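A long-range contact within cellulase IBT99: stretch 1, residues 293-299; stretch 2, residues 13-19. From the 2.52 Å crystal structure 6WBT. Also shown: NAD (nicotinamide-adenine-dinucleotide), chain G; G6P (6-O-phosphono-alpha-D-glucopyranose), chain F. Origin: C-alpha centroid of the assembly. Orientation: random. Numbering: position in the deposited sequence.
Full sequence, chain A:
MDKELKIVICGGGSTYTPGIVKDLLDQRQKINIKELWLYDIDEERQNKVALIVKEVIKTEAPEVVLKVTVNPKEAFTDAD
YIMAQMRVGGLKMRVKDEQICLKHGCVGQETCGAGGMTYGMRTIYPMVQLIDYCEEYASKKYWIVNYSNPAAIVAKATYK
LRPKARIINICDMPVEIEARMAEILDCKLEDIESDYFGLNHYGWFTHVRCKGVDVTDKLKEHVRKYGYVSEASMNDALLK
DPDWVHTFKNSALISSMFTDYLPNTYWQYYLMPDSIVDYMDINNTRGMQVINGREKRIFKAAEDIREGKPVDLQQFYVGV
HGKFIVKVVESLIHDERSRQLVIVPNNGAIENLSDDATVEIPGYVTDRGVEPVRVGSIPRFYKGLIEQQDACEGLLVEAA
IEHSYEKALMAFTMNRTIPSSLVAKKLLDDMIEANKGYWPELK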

# COMPACT_ATOMS: atom_id res chain seq x y z
N GLY A 293 26.46 -22.62 -35.08
CA GLY A 293 26.02 -23.86 -34.46
C GLY A 293 24.58 -24.21 -34.75
O GLY A 293 24.29 -25.00 -35.66
N ARG A 294 23.65 -23.65 -33.97
CA ARG A 294 22.25 -24.01 -34.11
C ARG A 294 21.68 -23.51 -35.44
O ARG A 294 20.91 -24.23 -36.09
CB ARG A 294 21.43 -23.46 -32.94
CG ARG A 294 19.99 -23.93 -32.92
CD ARG A 294 19.25 -23.51 -31.66
NE ARG A 294 19.02 -22.07 -31.59
CZ ARG A 294 19.61 -21.26 -30.72
NH1 ARG A 294 20.47 -21.74 -29.84
NH2 ARG A 294 19.34 -19.96 -30.74
N GLU A 295 22.04 -22.30 -35.85
CA GLU A 295 21.55 -21.77 -37.13
C GLU A 295 22.24 -22.45 -38.31
O GLU A 295 21.61 -22.68 -39.35
CB GLU A 295 21.75 -20.26 -37.18
CG GLU A 295 21.58 -19.65 -38.57
CD GLU A 295 21.31 -18.16 -38.53
OE1 GLU A 295 20.19 -17.78 -38.12
OE2 GLU A 295 22.20 -17.38 -38.90
N LYS A 296 23.52 -22.79 -38.16
CA LYS A 296 24.23 -23.47 -39.24
C LYS A 296 23.67 -24.86 -39.49
O LYS A 296 23.49 -25.27 -40.64
CB LYS A 296 25.72 -23.53 -38.92
CG LYS A 296 26.50 -24.52 -39.78
CD LYS A 296 27.96 -24.59 -39.35
CE LYS A 296 28.68 -25.73 -40.05
NZ LYS A 296 30.11 -25.81 -39.65
N ARG A 297 23.38 -25.60 -38.42
CA ARG A 297 22.91 -26.97 -38.55
C ARG A 297 21.44 -27.08 -38.95
O ARG A 297 20.97 -28.19 -39.22
CB ARG A 297 23.13 -27.74 -37.25
CG ARG A 297 24.59 -27.97 -36.89
CD ARG A 297 24.72 -28.91 -35.71
NE ARG A 297 23.98 -28.44 -34.54
CZ ARG A 297 24.48 -27.65 -33.60
NH1 ARG A 297 25.74 -27.25 -33.68
NH2 ARG A 297 23.73 -27.27 -32.58
N ILE A 298 20.71 -25.97 -39.00
CA ILE A 298 19.30 -26.03 -39.36
C ILE A 298 19.12 -25.60 -40.81
O ILE A 298 18.16 -26.00 -41.47
CB ILE A 298 18.43 -25.17 -38.41
CG1 ILE A 298 16.96 -25.57 -38.54
CG2 ILE A 298 18.61 -23.69 -38.70
CD1 ILE A 298 16.14 -25.28 -37.31
N PHE A 299 20.06 -24.81 -41.32
CA PHE A 299 20.08 -24.49 -42.74
C PHE A 299 20.89 -25.51 -43.54
O PHE A 299 20.71 -25.59 -44.77
CB PHE A 299 20.63 -23.08 -42.97
CG PHE A 299 19.72 -21.99 -42.49
CD1 PHE A 299 18.36 -22.22 -42.36
CD2 PHE A 299 20.22 -20.75 -42.15
CE1 PHE A 299 17.51 -21.22 -41.91
CE2 PHE A 299 19.38 -19.75 -41.70
CZ PHE A 299 18.02 -19.99 -41.58
PA NAD G . 15.94 -16.97 -35.20
O1A NAD G . 16.61 -15.66 -35.47
O2A NAD G . 16.64 -18.21 -35.64
O5B NAD G . 14.46 -16.93 -35.84
C5B NAD G . 13.55 -15.87 -35.47
C4B NAD G . 12.48 -15.73 -36.53
O4B NAD G . 11.60 -14.63 -36.19
C3B NAD G . 12.99 -15.43 -37.95
O3B NAD G . 12.36 -16.32 -38.87
C2B NAD G . 12.52 -13.99 -38.19
O2B NAD G . 12.36 -13.65 -39.55
C1B NAD G . 11.22 -14.00 -37.40
N9A NAD G . 10.68 -12.68 -37.10
C8A NAD G . 11.41 -11.55 -36.82
N7A NAD G . 10.66 -10.49 -36.61
C5A NAD G . 9.36 -10.95 -36.78
C6A NAD G . 8.11 -10.30 -36.69
N6A NAD G . 7.97 -9.01 -36.40
N1A NAD G . 7.01 -11.05 -36.92
C2A NAD G . 7.16 -12.35 -37.21
N3A NAD G . 8.28 -13.06 -37.32
C4A NAD G . 9.36 -12.30 -37.09
O3 NAD G . 15.61 -17.08 -33.64
PN NAD G . 15.77 -18.28 -32.59
O1N NAD G . 15.10 -19.49 -33.13
O2N NAD G . 17.20 -18.38 -32.18
O5D NAD G . 14.91 -17.70 -31.36
C5D NAD G . 13.55 -17.29 -31.63
C4D NAD G . 13.02 -16.54 -30.44
O4D NAD G . 12.81 -17.47 -29.35
C3D NAD G . 13.94 -15.45 -29.86
O3D NAD G . 13.18 -14.28 -29.59
C2D NAD G . 14.42 -16.12 -28.57
O2D NAD G . 14.95 -15.23 -27.60
C1D NAD G . 13.14 -16.82 -28.13
N1N NAD G . 13.38 -17.85 -27.08
C2N NAD G . 13.01 -17.60 -25.79
C3N NAD G . 13.25 -18.54 -24.80
C7N NAD G . 12.76 -18.23 -23.40
O7N NAD G . 13.42 -18.60 -22.44
N7N NAD G . 11.60 -17.60 -23.28
C4N NAD G . 13.91 -19.72 -25.12
C5N NAD G . 14.25 -19.97 -26.44
C6N NAD G . 13.97 -19.02 -27.40
C1 G6P F . 17.15 -20.42 -22.26
C2 G6P F . 16.78 -18.97 -21.98
C3 G6P F . 16.69 -18.17 -23.27
C4 G6P F . 17.94 -18.36 -24.11
C5 G6P F . 18.18 -19.86 -24.32
C6 G6P F . 19.39 -20.14 -25.20
O1 G6P F . 16.08 -21.06 -22.97
O2 G6P F . 15.53 -18.92 -21.29
O3 G6P F . 16.53 -16.78 -22.96
O4 G6P F . 17.79 -17.71 -25.38
O5 G6P F . 18.34 -20.48 -23.05
O6 G6P F . 19.94 -18.94 -25.73
P G6P F . 21.00 -19.00 -26.93
O1P G6P F . 22.02 -17.95 -26.59
O2P G6P F . 20.18 -18.72 -28.17
O3P G6P F . 21.53 -20.42 -26.86
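Stretch 2 13-19: GSTYTPG

A single arginine ties this contact to two bound ligands at once: the guanidinium of Arg294 reaches stretch 2, NAD and G6P together. Its NE donates to Thr15 OG1 at 2.7 Å with an N-H...acceptor angle of 160°. Arg294 NH2 donates both to NAD O2N and to G6P O2P, each at 3.0 Å, while Arg294 NH1 adds a weak bond to G6P O3P at 3.4 Å. Thr15 OG1, NAD O2N and G6P O2P all lie near the guanidinium plane, where its N-H bonds point. Tyr16 OH lies over one face, 3.2 Å from Arg294 CZ; it is not hydrogen-bonded to the arginine, because the angles to NH1 and NH2 are poor.

The threonine completes a relay. Having accepted from Arg294 NE, Thr15 OG1 in its p rotamer donates to NAD O1N at 2.8 Å, and its backbone N donates to the same oxygen, also at 2.8 Å. Ser14 OG joins them with a very short bond to NAD O1N, 2.3 Å.

The backbone of stretch 2 turns as it enters a helix. Residues 14 to 17 form a type I turn, with Thr17 N bonded to Ser14 O at 3.2 Å, and the chain then enters a helix at Thr17. Ser14, its CA-to-CB bond directed away from stretch 1, caps the turn by accepting from Tyr16 N at its OG, 3.1 Å. Thr15, next in line, points toward stretch 1. Gly13 precedes the turn beside the cofactor, where a CB would come within 2.6 Å of NAD O3B.

Stretch 1 is helical by Lys296, and Arg297 N bonds to Gly293 O at 3.0 Å. The nearest CA atoms across the stretches are those of Glu295 and Thr15, 6.2 Å apart; Thr15 CG2 lies 4.1 Å from Glu295 CA. Arg294 and Ile298, four residues apart, both point toward stretch 2, whereas Lys296 and Arg297 between them stay out of reach.

Ile298 supplies the apolar part of the contact. Its CD1 packs 3.7 Å from Pro18 CG and 3.3 Å from Thr15 O, and its CG2 meets Thr15 CG2 at 4.0 Å. Thr15 thus serves both halves of the interface, its hydroxyl in the polar relay and its methyl against Glu295 and Ile298. The rule is economical: 323 Å² of buried surface, one direct hydrogen bond across a contact whose touching residues are at least 278 positions apart in sequence, and ligand phosphates that extend the polar network.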

# COMPACT_ATOMS: atom_id res chain seq x y z
N GLY A 13 10.41 -19.23 -39.25
CA GLY A 13 11.80 -19.36 -39.65
C GLY A 13 12.76 -19.38 -38.48
O GLY A 13 13.92 -18.98 -38.60
N SER A 14 12.28 -19.84 -37.33
CA SER A 14 13.08 -19.91 -36.12
C SER A 14 13.81 -21.24 -36.04
O SER A 14 13.36 -22.24 -36.61
CB SER A 14 12.21 -19.73 -34.87
OG SER A 14 12.93 -20.06 -33.70
N THR A 15 14.94 -21.24 -35.33
CA THR A 15 15.68 -22.48 -35.14
C THR A 15 14.97 -23.44 -34.20
O THR A 15 15.29 -24.64 -34.19
CB THR A 15 17.08 -22.18 -34.60
OG1 THR A 15 16.97 -21.51 -33.33
CG2 THR A 15 17.84 -21.28 -35.57
N TYR A 16 14.00 -22.96 -33.42
CA TYR A 16 13.21 -23.80 -32.54
C TYR A 16 11.91 -24.28 -33.18
O TYR A 16 11.16 -25.01 -32.54
CB TYR A 16 12.90 -23.06 -31.24
CG TYR A 16 14.12 -22.64 -30.45
CD1 TYR A 16 14.58 -21.33 -30.49
CD2 TYR A 16 14.81 -23.56 -29.67
CE1 TYR A 16 15.69 -20.94 -29.78
CE2 TYR A 16 15.93 -23.17 -28.95
CZ TYR A 16 16.37 -21.87 -29.01
OH TYR A 16 17.48 -21.48 -28.29
N THR A 17 11.64 -23.87 -34.42
CA THR A 17 10.38 -24.26 -35.07
C THR A 17 10.28 -25.77 -35.29
O THR A 17 9.24 -26.35 -34.93
CB THR A 17 10.21 -23.48 -36.37
OG1 THR A 17 10.17 -22.08 -36.09
CG2 THR A 17 8.92 -23.89 -37.07
N PRO A 18 11.28 -26.46 -35.85
CA PRO A 18 11.15 -27.92 -35.98
C PRO A 18 11.04 -28.64 -34.65
O PRO A 18 10.51 -29.76 -34.60
CB PRO A 18 12.43 -28.33 -36.72
CG PRO A 18 12.89 -27.09 -37.40
CD PRO A 18 12.52 -25.98 -36.47
N GLY A 19 11.52 -28.03 -33.56
CA GLY A 19 11.43 -28.69 -32.27
C GLY A 19 10.02 -28.66 -31.70
O GLY A 19 9.49 -29.69 -31.28